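Local coordinates for protein probable dipeptidase (Pseudomonas aeruginosa, PDB 3B40) that probably hydrolyses dipeptides as a metal-dependent dipeptidase of the membrane dipeptidase family, which has a TIM-barrel fold, at residues E337-I342 with A380-R385; Q263-P268 with S357-D362; R201-G206 with A224-P229; S174-P179 with V211-T216. The protein carries 11 engineered substitutions. All blocks are in the same frame, centred on the assembly; numbering follows the deposited sequence.

Interaction 1 of 4, residues E337-I342 with A380-R385; sequences ELVDAI and AELITR
Asp340 OD1 is gripped by two nitrogens of Arg385: NH1 at 2.7 Å, and NH2 through a weaker, more bent bond. The guanidinium approaches on the anti side of the carboxylate, the two flat groups being turned 59° apart. The neighbouring edge of the same guanidinium, which shares NH2, goes to Glu381 one helical turn earlier, whose OE2 receives both NE and NH2 of Arg385 side-on, the NE bond measuring 3.0 Å. Arg385 is therefore held along two adjoining edges, by a carboxylate of its own helix and one of helix 335-349, which fixes the rotation of its head. The other oxygen of Glu381, OE1, goes to Tyr7, and Asp343 is a further acidic partner of Arg385.

Beneath the charges lies Val339. Its CG1, anti to the backbone N (chi1 175°), sits 3.4 Å above the guanidinium plane, offset toward the rim, while CG2 packs 3.5 Å from Glu381 CG. Deeper in, Leu382 CD2 meets both Val339 CG1 and Ile342 CG2, and helix 389-409 continues this apolar layer. The two helix segments cross at -57° with their axes 10.2 Å apart, so side chains fill the gap: a helix-helix packing on the outside of the barrel, closed at its rim by a salt-bridge network.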
loop_
_atom_site.group_PDB
_atom_site.type_symbol
_atom_site.label_atom_id
_atom_site.label_comp_id
_atom_site.label_asym_id
_atom_site.label_seq_id
_atom_site.Cartn_x
_atom_site.Cartn_y
_atom_site.Cartn_z
ATOM N N GLU A 337 16.493 7.739 -1.866
ATOM C CA GLU A 337 15.688 7.593 -0.638
ATOM C C GLU A 337 14.955 6.259 -0.553
ATOM O O GLU A 337 14.923 5.620 0.495
ATOM C CB GLU A 337 14.693 8.740 -0.544
ATOM C CG GLU A 337 15.354 10.075 -0.168
ATOM C CD GLU A 337 15.824 10.910 -1.343
ATOM O OE1 GLU A 337 15.781 10.453 -2.503
ATOM O OE2 GLU A 337 16.232 12.070 -1.086
ATOM N N LEU A 338 14.375 5.832 -1.669
ATOM C CA LEU A 338 13.728 4.550 -1.689
ATOM C C LEU A 338 14.704 3.447 -1.272
ATOM O O LEU A 338 14.358 2.592 -0.461
ATOM C CB LEU A 338 13.128 4.245 -3.073
ATOM C CG LEU A 338 12.463 2.867 -3.122
ATOM C CD1 LEU A 338 11.408 2.645 -2.017
ATOM C CD2 LEU A 338 11.897 2.572 -4.517
ATOM N N VAL A 339 15.907 3.453 -1.824
ATOM C CA VAL A 339 16.858 2.378 -1.482
ATOM C C VAL A 339 17.524 2.562 -0.100
ATOM O O VAL A 339 17.890 1.581 0.552
ATOM C CB VAL A 339 17.854 2.126 -2.627
ATOM C CG1 VAL A 339 18.943 1.089 -2.232
ATOM C CG2 VAL A 339 17.062 1.623 -3.833
ATOM N N ASP A 340 17.692 3.806 0.339
ATOM C CA ASP A 340 18.063 4.064 1.759
ATOM C C ASP A 340 17.080 3.334 2.679
ATOM O O ASP A 340 17.483 2.649 3.629
ATOM C CB ASP A 340 17.968 5.539 2.055
ATOM C CG ASP A 340 19.124 6.343 1.503
ATOM O OD1 ASP A 340 20.137 5.779 1.020
ATOM O OD2 ASP A 340 19.008 7.584 1.567
ATOM N N ALA A 341 15.782 3.479 2.381
ATOM C CA ALA A 341 14.735 2.819 3.156
ATOM C C ALA A 341 14.868 1.306 3.053
ATOM O O ALA A 341 14.769 0.594 4.064
ATOM C CB ALA A 341 13.370 3.286 2.713
ATOM N N ILE A 342 15.119 0.791 1.851
ATOM C CA ILE A 342 15.373 -0.649 1.703
ATOM C C ILE A 342 16.590 -1.090 2.544
ATOM O O ILE A 342 16.512 -2.079 3.274
ATOM C CB ILE A 342 15.536 -1.054 0.204
ATOM C CG1 ILE A 342 14.196 -0.786 -0.551
ATOM C CG2 ILE A 342 16.007 -2.506 0.082
ATOM C CD1 ILE A 342 14.221 -1.051 -2.064
ATOM N N ALA A 380 18.478 -0.994 -10.900
ATOM C CA ALA A 380 19.752 -0.326 -11.191
ATOM C C ALA A 380 20.373 0.335 -9.950
ATOM O O ALA A 380 21.595 0.284 -9.757
ATOM C CB ALA A 380 19.561 0.698 -12.272
ATOM N N GLU A 381 19.537 0.985 -9.137
ATOM C CA GLU A 381 19.991 1.560 -7.846
ATOM C C GLU A 381 20.426 0.466 -6.865
ATOM O O GLU A 381 21.423 0.639 -6.170
ATOM C CB GLU A 381 18.934 2.467 -7.223
ATOM C CG GLU A 381 19.379 3.242 -5.949
ATOM C CD GLU A 381 20.592 4.149 -6.131
ATOM O OE1 GLU A 381 20.826 4.657 -7.252
ATOM O OE2 GLU A 381 21.319 4.369 -5.129
ATOM N N LEU A 382 19.657 -0.627 -6.784
ATOM C CA LEU A 382 20.053 -1.824 -6.013
ATOM C C LEU A 382 21.398 -2.428 -6.457
ATOM O O LEU A 382 22.288 -2.693 -5.633
ATOM C CB LEU A 382 18.952 -2.888 -6.035
ATOM C CG LEU A 382 17.647 -2.552 -5.302
ATOM C CD1 LEU A 382 16.491 -3.481 -5.755
ATOM C CD2 LEU A 382 17.908 -2.575 -3.799
ATOM N N ILE A 383 21.559 -2.645 -7.754
ATOM C CA ILE A 383 22.868 -3.084 -8.278
ATOM C C ILE A 383 24.001 -2.146 -7.790
ATOM O O ILE A 383 25.004 -2.578 -7.218
ATOM C CB ILE A 383 22.844 -3.164 -9.829
ATOM C CG1 ILE A 383 21.960 -4.331 -10.283
ATOM C CG2 ILE A 383 24.243 -3.336 -10.388
ATOM C CD1 ILE A 383 21.519 -4.252 -11.755
ATOM N N THR A 384 23.791 -0.854 -7.974
ATOM C CA THR A 384 24.763 0.175 -7.624
ATOM C C THR A 384 25.176 0.109 -6.137
ATOM O O THR A 384 26.342 0.335 -5.788
ATOM C CB THR A 384 24.182 1.545 -8.015
ATOM O OG1 THR A 384 23.968 1.551 -9.436
ATOM C CG2 THR A 384 25.098 2.704 -7.624
ATOM N N ARG A 385 24.232 -0.227 -5.266
ATOM C CA ARG A 385 24.558 -0.313 -3.848
ATOM C C ARG A 385 25.190 -1.611 -3.429
ATOM O O ARG A 385 25.603 -1.739 -2.279
ATOM C CB ARG A 385 23.342 -0.058 -2.998
ATOM C CG ARG A 385 22.845 1.294 -3.267
ATOM C CD ARG A 385 22.517 2.026 -2.018
ATOM N NE ARG A 385 21.775 3.196 -2.415
ATOM C CZ ARG A 385 21.067 3.937 -1.593
ATOM N NH1 ARG A 385 20.976 3.614 -0.303
ATOM N NH2 ARG A 385 20.444 4.978 -2.072
#

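Interaction 2 of 4, residues Q263-P268 with S357-D362; sequences QVVGFP and SSDFND
Ser357 and Val265 form a parallel beta bridge where strands 261-265 and 354-357 of the barrel sheet end, with both side chains on the same face. Ser357 N donates to Val264 O at 3.0 Å and Ser357 O accepts from Gly266 N at 2.9 Å, so Ser357 straddles Val265 in the usual parallel pattern; Gly266 then turns the chain away as the centre of an inverse gamma turn.

On the shared face, Ser357 OG stands between its own backbone N and carbonyl carbon (chi1 64°), which sets it against Val265 CB at 3.4 Å. This hydroxyl lies near Gln263 O too, but its main partner is Ser233 O on strand 230-235. Val265 CG2, anti to the backbone N, reaches past the serine to Asp359 CB at 3.7 Å, and His234 covers the same group of side chains.

Beyond the bridge, Ser358 OG accepts from Phe360 N in an ST turn and bonds to Asp26; its CB lies over the centre of the Phe360 ring. A type II turn from Asp359 to Asp362 follows. Phe267 stacks on Tyr270 and swings its ring toward this turn, CG anti to the backbone N (chi1 -164°). Asp359 OD2 approaches CD1 of that ring obliquely, while Asp362 O lies in the ring plane, 3.6 Å from Phe267 CE1.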
loop_
_atom_site.group_PDB
_atom_site.type_symbol
_atom_site.label_atom_id
_atom_site.label_comp_id
_atom_site.label_asym_id
_atom_site.label_seq_id
_atom_site.Cartn_x
_atom_site.Cartn_y
_atom_site.Cartn_z
ATOM N N GLN A 263 7.198 -4.630 2.839
ATOM C CA GLN A 263 7.316 -4.242 1.430
ATOM C C GLN A 263 7.479 -2.726 1.402
ATOM O O GLN A 263 6.505 -1.990 1.541
ATOM C CB GLN A 263 6.099 -4.726 0.629
ATOM C CG GLN A 263 5.904 -6.260 0.660
ATOM C CD GLN A 263 6.610 -7.007 -0.481
ATOM O OE1 GLN A 263 7.170 -8.083 -0.269
ATOM N NE2 GLN A 263 6.572 -6.446 -1.683
ATOM N N VAL A 264 8.716 -2.282 1.208
ATOM C CA VAL A 264 9.096 -0.865 1.323
ATOM C C VAL A 264 8.533 -0.036 0.190
ATOM O O VAL A 264 8.784 -0.323 -0.985
ATOM C CB VAL A 264 10.642 -0.687 1.360
ATOM C CG1 VAL A 264 11.022 0.803 1.412
ATOM C CG2 VAL A 264 11.254 -1.442 2.569
ATOM N N VAL A 265 7.819 1.027 0.540
ATOM C CA VAL A 265 6.986 1.717 -0.417
ATOM C C VAL A 265 7.656 2.975 -0.999
ATOM O O VAL A 265 8.180 3.807 -0.257
ATOM C CB VAL A 265 5.588 2.077 0.195
ATOM C CG1 VAL A 265 5.724 3.111 1.317
ATOM C CG2 VAL A 265 4.648 2.590 -0.863
ATOM N N GLY A 266 7.564 3.121 -2.324
ATOM C CA GLY A 266 8.038 4.328 -3.022
ATOM C C GLY A 266 7.070 5.501 -2.885
ATOM O O GLY A 266 6.593 6.048 -3.896
ATOM N N PHE A 267 6.746 5.864 -1.645
ATOM C CA PHE A 267 5.864 7.005 -1.396
ATOM C C PHE A 267 6.718 8.189 -0.935
ATOM O O PHE A 267 7.304 8.156 0.170
ATOM C CB PHE A 267 4.738 6.683 -0.398
ATOM C CG PHE A 267 3.630 7.693 -0.420
ATOM C CD1 PHE A 267 2.462 7.453 -1.139
ATOM C CD2 PHE A 267 3.768 8.904 0.240
ATOM C CE1 PHE A 267 1.458 8.395 -1.195
ATOM C CE2 PHE A 267 2.759 9.859 0.202
ATOM C CZ PHE A 267 1.598 9.604 -0.521
ATOM N N PRO A 268 6.887 9.188 -1.820
ATOM C CA PRO A 268 7.942 10.195 -1.591
ATOM C C PRO A 268 7.953 10.820 -0.182
ATOM O O PRO A 268 9.004 10.837 0.476
ATOM C CB PRO A 268 7.704 11.243 -2.693
ATOM C CG PRO A 268 6.567 10.803 -3.477
ATOM C CD PRO A 268 6.204 9.394 -3.110
ATOM N N SER A 357 7.270 -1.940 -2.985
ATOM C CA SER A 357 5.909 -1.584 -3.420
ATOM C C SER A 357 5.938 -0.140 -3.861
ATOM O O SER A 357 6.835 0.581 -3.465
ATOM C CB SER A 357 4.885 -1.810 -2.329
ATOM O OG SER A 357 5.099 -0.988 -1.200
ATOM N N SER A 358 4.975 0.270 -4.679
ATOM C CA SER A 358 4.931 1.639 -5.231
ATOM C C SER A 358 3.937 2.621 -4.627
ATOM O O SER A 358 4.236 3.833 -4.478
ATOM C CB SER A 358 4.614 1.560 -6.719
ATOM O OG SER A 358 3.411 0.857 -6.963
ATOM N N ASP A 359 2.776 2.096 -4.269
ATOM C CA ASP A 359 1.577 2.906 -3.971
ATOM C C ASP A 359 1.146 3.641 -5.246
ATOM O O ASP A 359 0.526 4.696 -5.180
ATOM C CB ASP A 359 1.800 3.887 -2.828
ATOM C CG ASP A 359 0.632 3.893 -1.801
ATOM O OD1 ASP A 359 -0.484 3.373 -2.086
ATOM O OD2 ASP A 359 0.845 4.448 -0.693
ATOM N N PHE A 360 1.438 3.035 -6.396
ATOM C CA PHE A 360 1.026 3.617 -7.664
ATOM C C PHE A 360 -0.490 3.843 -7.650
ATOM O O PHE A 360 -1.233 3.072 -7.051
ATOM C CB PHE A 360 1.467 2.758 -8.875
ATOM C CG PHE A 360 2.944 2.934 -9.292
ATOM C CD1 PHE A 360 3.606 4.159 -9.147
ATOM C CD2 PHE A 360 3.652 1.854 -9.818
ATOM C CE1 PHE A 360 4.938 4.305 -9.512
ATOM C CE2 PHE A 360 4.979 1.987 -10.196
ATOM C CZ PHE A 360 5.637 3.212 -10.026
ATOM N N ASN A 361 -0.935 4.887 -8.349
ATOM C CA ASN A 361 -2.361 5.291 -8.434
ATOM C C ASN A 361 -2.991 5.737 -7.103
ATOM O O ASN A 361 -4.183 5.992 -7.057
ATOM C CB ASN A 361 -3.263 4.241 -9.136
ATOM C CG ASN A 361 -2.919 4.028 -10.611
ATOM O OD1 ASN A 361 -2.449 4.943 -11.329
ATOM N ND2 ASN A 361 -3.147 2.812 -11.075
ATOM N N ASP A 362 -2.206 5.839 -6.029
ATOM C CA ASP A 362 -2.685 6.532 -4.840
ATOM C C ASP A 362 -1.588 7.465 -4.326
ATOM O O ASP A 362 -1.439 7.631 -3.133
ATOM C CB ASP A 362 -3.212 5.554 -3.762
ATOM C CG ASP A 362 -4.105 6.246 -2.691
ATOM O OD1 ASP A 362 -4.725 7.294 -2.962
ATOM O OD2 ASP A 362 -4.185 5.729 -1.550
#

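Interaction 3 of 4, residues R201-G206 with A224-P229; sequences RLNDLG and ALSRAP
The last turn of helix 193-205 faces the chain just after helix 216-225, the backbones coming nearest at Asn203 and Ala228, whose CA atoms are 6.4 Å apart. The first helix closes in a Schellman motif, with Gly206 at positive phi. In the second segment Ser226 is the first residue to leave helical angles, and the backbone beyond it runs past the side of the first helix.

Asn203 points toward this connection and is bonded at both ends of its amide. OD1 takes the backbone N of Arg227 at 2.8 Å in an almost straight bond (171°), the donor standing well above the carbonyl plane. ND2 donates to Ser226 OG at 3.2 Å, nearly in the amide plane, and Ser226 OG in turn donates to Ala228 O. With its two ends held this way, the amide can hardly flip.

Arg227 folds back over the helix. Its CG lies between the backbone N and the carbonyl carbon (chi1 68°), and from there the extended chain slides past Asn203 in the opposite direction, until Asn203 CB sits over the centre of the guanidinium face, 3.7 Å above it. NH1 and NH2 grip Asp204 OD1 end-on, NH2 at 2.8 Å, and a water donates to Asn203 OD1 and is held weakly by NH1. Glu200 also pairs with Arg227, while NH2 reaches Arg410 O.

Two neighbouring carboxylates, Asp204 and Glu200, thus share one arginine, whose positive charge probably offsets their mutual repulsion at this partly exposed edge; the neutral amide, meanwhile, fixes the backbone.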
loop_
_atom_site.group_PDB
_atom_site.type_symbol
_atom_site.label_atom_id
_atom_site.label_comp_id
_atom_site.label_asym_id
_atom_site.label_seq_id
_atom_site.Cartn_x
_atom_site.Cartn_y
_atom_site.Cartn_z
ATOM N N ARG A 201 -10.040 -15.740 11.887
ATOM C CA ARG A 201 -10.738 -16.111 10.646
ATOM C C ARG A 201 -9.828 -16.051 9.433
ATOM O O ARG A 201 -9.867 -16.946 8.602
ATOM C CB ARG A 201 -12.011 -15.273 10.422
ATOM C CG ARG A 201 -12.857 -15.663 9.187
ATOM C CD ARG A 201 -13.378 -17.098 9.223
ATOM N NE ARG A 201 -14.108 -17.378 10.448
ATOM C CZ ARG A 201 -15.373 -17.039 10.668
ATOM N NH1 ARG A 201 -16.078 -16.392 9.725
ATOM N NH2 ARG A 201 -15.923 -17.339 11.853
ATOM N N LEU A 202 -8.983 -15.021 9.363
ATOM C CA LEU A 202 -8.021 -14.871 8.249
ATOM C C LEU A 202 -6.965 -15.979 8.261
ATOM O O LEU A 202 -6.572 -16.517 7.198
ATOM C CB LEU A 202 -7.341 -13.485 8.330
ATOM C CG LEU A 202 -8.336 -12.361 7.965
ATOM C CD1 LEU A 202 -7.815 -10.985 8.306
ATOM C CD2 LEU A 202 -8.791 -12.409 6.495
ATOM N N ASN A 203 -6.480 -16.302 9.462
ATOM C CA ASN A 203 -5.539 -17.420 9.595
ATOM C C ASN A 203 -6.177 -18.703 9.039
ATOM O O ASN A 203 -5.524 -19.431 8.256
ATOM C CB ASN A 203 -5.145 -17.660 11.063
ATOM C CG ASN A 203 -4.075 -16.704 11.591
ATOM O OD1 ASN A 203 -3.802 -16.732 12.788
ATOM N ND2 ASN A 203 -3.484 -15.852 10.733
ATOM N N ASP A 204 -7.429 -18.982 9.449
ATOM C CA ASP A 204 -8.175 -20.180 9.039
ATOM C C ASP A 204 -8.387 -20.221 7.532
ATOM O O ASP A 204 -8.289 -21.274 6.916
ATOM C CB ASP A 204 -9.577 -20.253 9.703
ATOM C CG ASP A 204 -9.513 -20.545 11.192
ATOM O OD1 ASP A 204 -8.445 -20.995 11.650
ATOM O OD2 ASP A 204 -10.511 -20.271 11.928
ATOM N N LEU A 205 -8.747 -19.078 6.959
ATOM C CA LEU A 205 -8.941 -18.947 5.532
ATOM C C LEU A 205 -7.658 -19.007 4.687
ATOM O O LEU A 205 -7.737 -19.153 3.476
ATOM C CB LEU A 205 -9.700 -17.646 5.242
ATOM C CG LEU A 205 -11.181 -17.658 5.586
ATOM C CD1 LEU A 205 -11.762 -16.274 5.428
ATOM C CD2 LEU A 205 -11.957 -18.687 4.727
ATOM N N GLY A 206 -6.488 -18.896 5.312
ATOM C CA GLY A 206 -5.234 -18.834 4.539
ATOM C C GLY A 206 -5.089 -17.535 3.746
ATOM O O GLY A 206 -4.598 -17.534 2.605
ATOM N N ALA A 224 0.526 -10.741 18.108
ATOM C CA ALA A 224 0.256 -11.652 19.232
ATOM C C ALA A 224 -0.788 -12.723 18.884
ATOM O O ALA A 224 -0.764 -13.810 19.434
ATOM C CB ALA A 224 -0.175 -10.858 20.478
ATOM N N LEU A 225 -1.684 -12.416 17.953
ATOM C CA LEU A 225 -2.800 -13.276 17.661
ATOM C C LEU A 225 -2.609 -14.141 16.410
ATOM O O LEU A 225 -3.232 -15.208 16.310
ATOM C CB LEU A 225 -4.075 -12.432 17.544
ATOM C CG LEU A 225 -4.611 -11.817 18.833
ATOM C CD1 LEU A 225 -5.778 -10.884 18.503
ATOM C CD2 LEU A 225 -5.042 -12.888 19.798
ATOM N N SER A 226 -1.749 -13.714 15.469
ATOM C CA SER A 226 -1.591 -14.483 14.214
ATOM C C SER A 226 -0.725 -15.753 14.340
ATOM O O SER A 226 0.365 -15.707 14.874
ATOM C CB SER A 226 -1.037 -13.596 13.108
ATOM O OG SER A 226 -0.953 -14.325 11.883
ATOM N N ARG A 227 -1.209 -16.886 13.831
ATOM C CA ARG A 227 -0.352 -18.081 13.763
ATOM C C ARG A 227 0.452 -18.180 12.444
ATOM O O ARG A 227 1.190 -19.158 12.224
ATOM C CB ARG A 227 -1.164 -19.347 13.994
ATOM C CG ARG A 227 -2.151 -19.664 12.896
ATOM C CD ARG A 227 -2.860 -21.013 13.141
ATOM N NE ARG A 227 -3.730 -21.368 12.012
ATOM C CZ ARG A 227 -5.060 -21.240 12.023
ATOM N NH1 ARG A 227 -5.670 -20.781 13.109
ATOM N NH2 ARG A 227 -5.778 -21.596 10.953
ATOM N N ALA A 228 0.327 -17.164 11.597
ATOM C CA ALA A 228 0.869 -17.200 10.232
ATOM C C ALA A 228 1.630 -15.916 9.929
ATOM O O ALA A 228 1.367 -14.902 10.598
ATOM C CB ALA A 228 -0.268 -17.382 9.216
ATOM N N PRO A 229 2.601 -15.961 8.972
ATOM C CA PRO A 229 3.304 -14.733 8.539
ATOM C C PRO A 229 2.378 -13.563 8.250
ATOM O O PRO A 229 1.278 -13.740 7.714
ATOM C CB PRO A 229 4.067 -15.178 7.281
ATOM C CG PRO A 229 4.380 -16.703 7.616
ATOM C CD PRO A 229 3.128 -17.166 8.285
HETATM O O HOH W 1 -4.860 -18.528 14.663
#

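Interaction 4 of 4, residues S174-P179 with V211-T216; sequences SSRPLP and VSQMST
A single water, water 2, ties together four side-chain atoms from the two loops: it donates to Ser174 OG and to Gln213 OE1, and accepts from Ser175 OG and from Arg176 NE at 2.9 Å. The loops follow neighbouring parallel strands of the TIM barrel, 160-162 and 208-210, and meet in one isolated backbone bridge between Ser174 and Met214. Its bond from Ser175 N to Gln213 O is 3.0 Å long and practically straight (176°).

Ser174 OG, anti to its backbone N, accepts from Arg176 N to make an ST turn and also bonds to Tyr165 O. On the other loop a type II turn from Val211 to Met214 presents Gln213, and Ser215 follows at the N-cap of helix 216-225, its OG reaching Ala218 N and its CB resting against Ser174 O at 3.5 Å. A second water spans Ser175 OG and Met214 O.

Gln213 bends at chi2 (-98°), turning its amide toward Arg176, whose guanidinium plane is inclined 31° to it. NE2 of this glutamine bonds to His234 on strand 230-235, so the amide is held from both ends. The Arg176 head, with Arg245 close by as a like charge, meets the amide oxygen within the guanidinium plane but from above the carbonyl plane: Arg176 NH1 to Gln213 OE1 is 2.7 Å.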
loop_
_atom_site.group_PDB
_atom_site.type_symbol
_atom_site.label_atom_id
_atom_site.label_comp_id
_atom_site.label_asym_id
_atom_site.label_seq_id
_atom_site.Cartn_x
_atom_site.Cartn_y
_atom_site.Cartn_z
ATOM N N SER A 174 -6.683 3.157 13.068
ATOM C CA SER A 174 -5.754 3.496 12.015
ATOM C C SER A 174 -4.543 4.236 12.607
ATOM O O SER A 174 -4.634 4.825 13.677
ATOM C CB SER A 174 -6.460 4.338 10.950
ATOM O OG SER A 174 -5.533 4.858 10.000
ATOM N N SER A 175 -3.416 4.205 11.913
ATOM C CA SER A 175 -2.296 5.069 12.280
ATOM C C SER A 175 -2.605 6.535 11.923
ATOM O O SER A 175 -1.933 7.463 12.387
ATOM C CB SER A 175 -1.015 4.592 11.596
ATOM O OG SER A 175 -1.078 4.689 10.159
ATOM N N ARG A 176 -3.633 6.737 11.093
ATOM C CA ARG A 176 -4.004 8.084 10.631
ATOM C C ARG A 176 -5.478 8.315 10.860
ATOM O O ARG A 176 -6.269 8.268 9.897
ATOM C CB ARG A 176 -3.653 8.254 9.151
ATOM C CG ARG A 176 -2.147 8.440 8.916
ATOM C CD ARG A 176 -1.876 8.708 7.442
ATOM N NE ARG A 176 -2.088 7.510 6.621
ATOM C CZ ARG A 176 -1.857 7.446 5.308
ATOM N NH1 ARG A 176 -2.075 6.304 4.644
ATOM N NH2 ARG A 176 -1.416 8.529 4.656
ATOM N N PRO A 177 -5.861 8.542 12.132
ATOM C CA PRO A 177 -7.246 8.911 12.425
ATOM C C PRO A 177 -7.580 10.233 11.720
ATOM O O PRO A 177 -6.741 11.163 11.680
ATOM C CB PRO A 177 -7.292 9.069 13.977
ATOM C CG PRO A 177 -5.890 9.061 14.465
ATOM C CD PRO A 177 -4.993 8.530 13.339
ATOM N N LEU A 178 -8.762 10.294 11.116
ATOM C CA LEU A 178 -9.181 11.544 10.481
ATOM C C LEU A 178 -10.174 12.360 11.295
ATOM O O LEU A 178 -11.291 11.889 11.580
ATOM C CB LEU A 178 -9.849 11.288 9.146
ATOM C CG LEU A 178 -9.033 10.886 7.937
ATOM C CD1 LEU A 178 -9.950 11.111 6.716
ATOM C CD2 LEU A 178 -7.742 11.712 7.863
ATOM N N PRO A 179 -9.815 13.622 11.575
ATOM C CA PRO A 179 -10.713 14.502 12.315
ATOM C C PRO A 179 -11.996 14.822 11.536
ATOM O O PRO A 179 -13.030 15.066 12.140
ATOM C CB PRO A 179 -9.875 15.751 12.545
ATOM C CG PRO A 179 -8.877 15.761 11.460
ATOM C CD PRO A 179 -8.564 14.301 11.193
ATOM N N VAL A 211 -0.598 -5.406 7.601
ATOM C CA VAL A 211 -0.624 -4.454 8.679
ATOM C C VAL A 211 -0.305 -3.006 8.272
ATOM O O VAL A 211 -0.353 -2.131 9.118
ATOM C CB VAL A 211 0.283 -4.892 9.883
ATOM C CG1 VAL A 211 -0.131 -6.292 10.367
ATOM C CG2 VAL A 211 1.744 -4.853 9.480
ATOM N N SER A 212 -0.001 -2.747 7.001
ATOM C CA SER A 212 0.238 -1.356 6.569
ATOM C C SER A 212 -1.047 -0.558 6.820
ATOM O O SER A 212 -2.118 -1.074 6.532
ATOM C CB SER A 212 0.628 -1.287 5.086
ATOM O OG SER A 212 1.975 -1.706 4.905
ATOM N N GLN A 213 -0.917 0.657 7.388
ATOM C CA GLN A 213 -2.027 1.607 7.659
ATOM C C GLN A 213 -2.649 1.475 9.074
ATOM O O GLN A 213 -3.311 2.393 9.562
ATOM C CB GLN A 213 -3.132 1.552 6.588
ATOM C CG GLN A 213 -2.703 1.734 5.076
ATOM C CD GLN A 213 -2.882 3.121 4.506
ATOM O OE1 GLN A 213 -3.341 4.038 5.191
ATOM N NE2 GLN A 213 -2.523 3.293 3.197
ATOM N N MET A 214 -2.462 0.312 9.700
ATOM C CA MET A 214 -2.993 -0.006 11.021
ATOM C C MET A 214 -2.211 0.747 12.106
ATOM O O MET A 214 -1.011 0.928 11.979
ATOM C CB MET A 214 -2.843 -1.524 11.268
ATOM C CG MET A 214 -3.819 -2.401 10.416
ATOM S SD MET A 214 -3.746 -4.209 10.685
ATOM C CE MET A 214 -4.644 -4.418 12.203
ATOM N N SER A 215 -2.882 1.151 13.187
ATOM C CA SER A 215 -2.218 1.743 14.350
ATOM C C SER A 215 -1.172 0.764 14.935
ATOM O O SER A 215 -1.192 -0.461 14.645
ATOM C CB SER A 215 -3.261 2.129 15.415
ATOM O OG SER A 215 -3.616 0.997 16.168
ATOM N N THR A 216 -0.255 1.292 15.732
ATOM C CA THR A 216 0.774 0.473 16.382
ATOM C C THR A 216 0.219 -0.588 17.311
ATOM O O THR A 216 0.663 -1.738 17.266
ATOM C CB THR A 216 1.806 1.338 17.115
ATOM O OG1 THR A 216 2.520 2.089 16.117
ATOM C CG2 THR A 216 2.826 0.449 17.900
HETATM O O HOH W 2 -3.136 5.076 7.831
HETATM O O HOH W 3 0.340 2.276 9.796
#

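How the interactions relate
Interactions 3 and 4 come first along the chain and alternate, sharing the unit of strand 208-210 and helix 216-225: interaction 4 lies where this helix starts and interaction 3 where it ends, their centres about 20 Å apart. Interactions 1 and 2 follow, also alternating. They touch, with centres about 14 Å apart: Ala341 CB of helix 335-349 packs 3.7 Å from Val264 CG1 of strand 261-265, joining the outer helical layer to the sheet. Interactions 2 and 4 belong to loops after barrel strands; their nearest atoms are about 5 Å apart, with His234 beside both. The four thus sample the barrel from its strand-end loops to its peripheral helices.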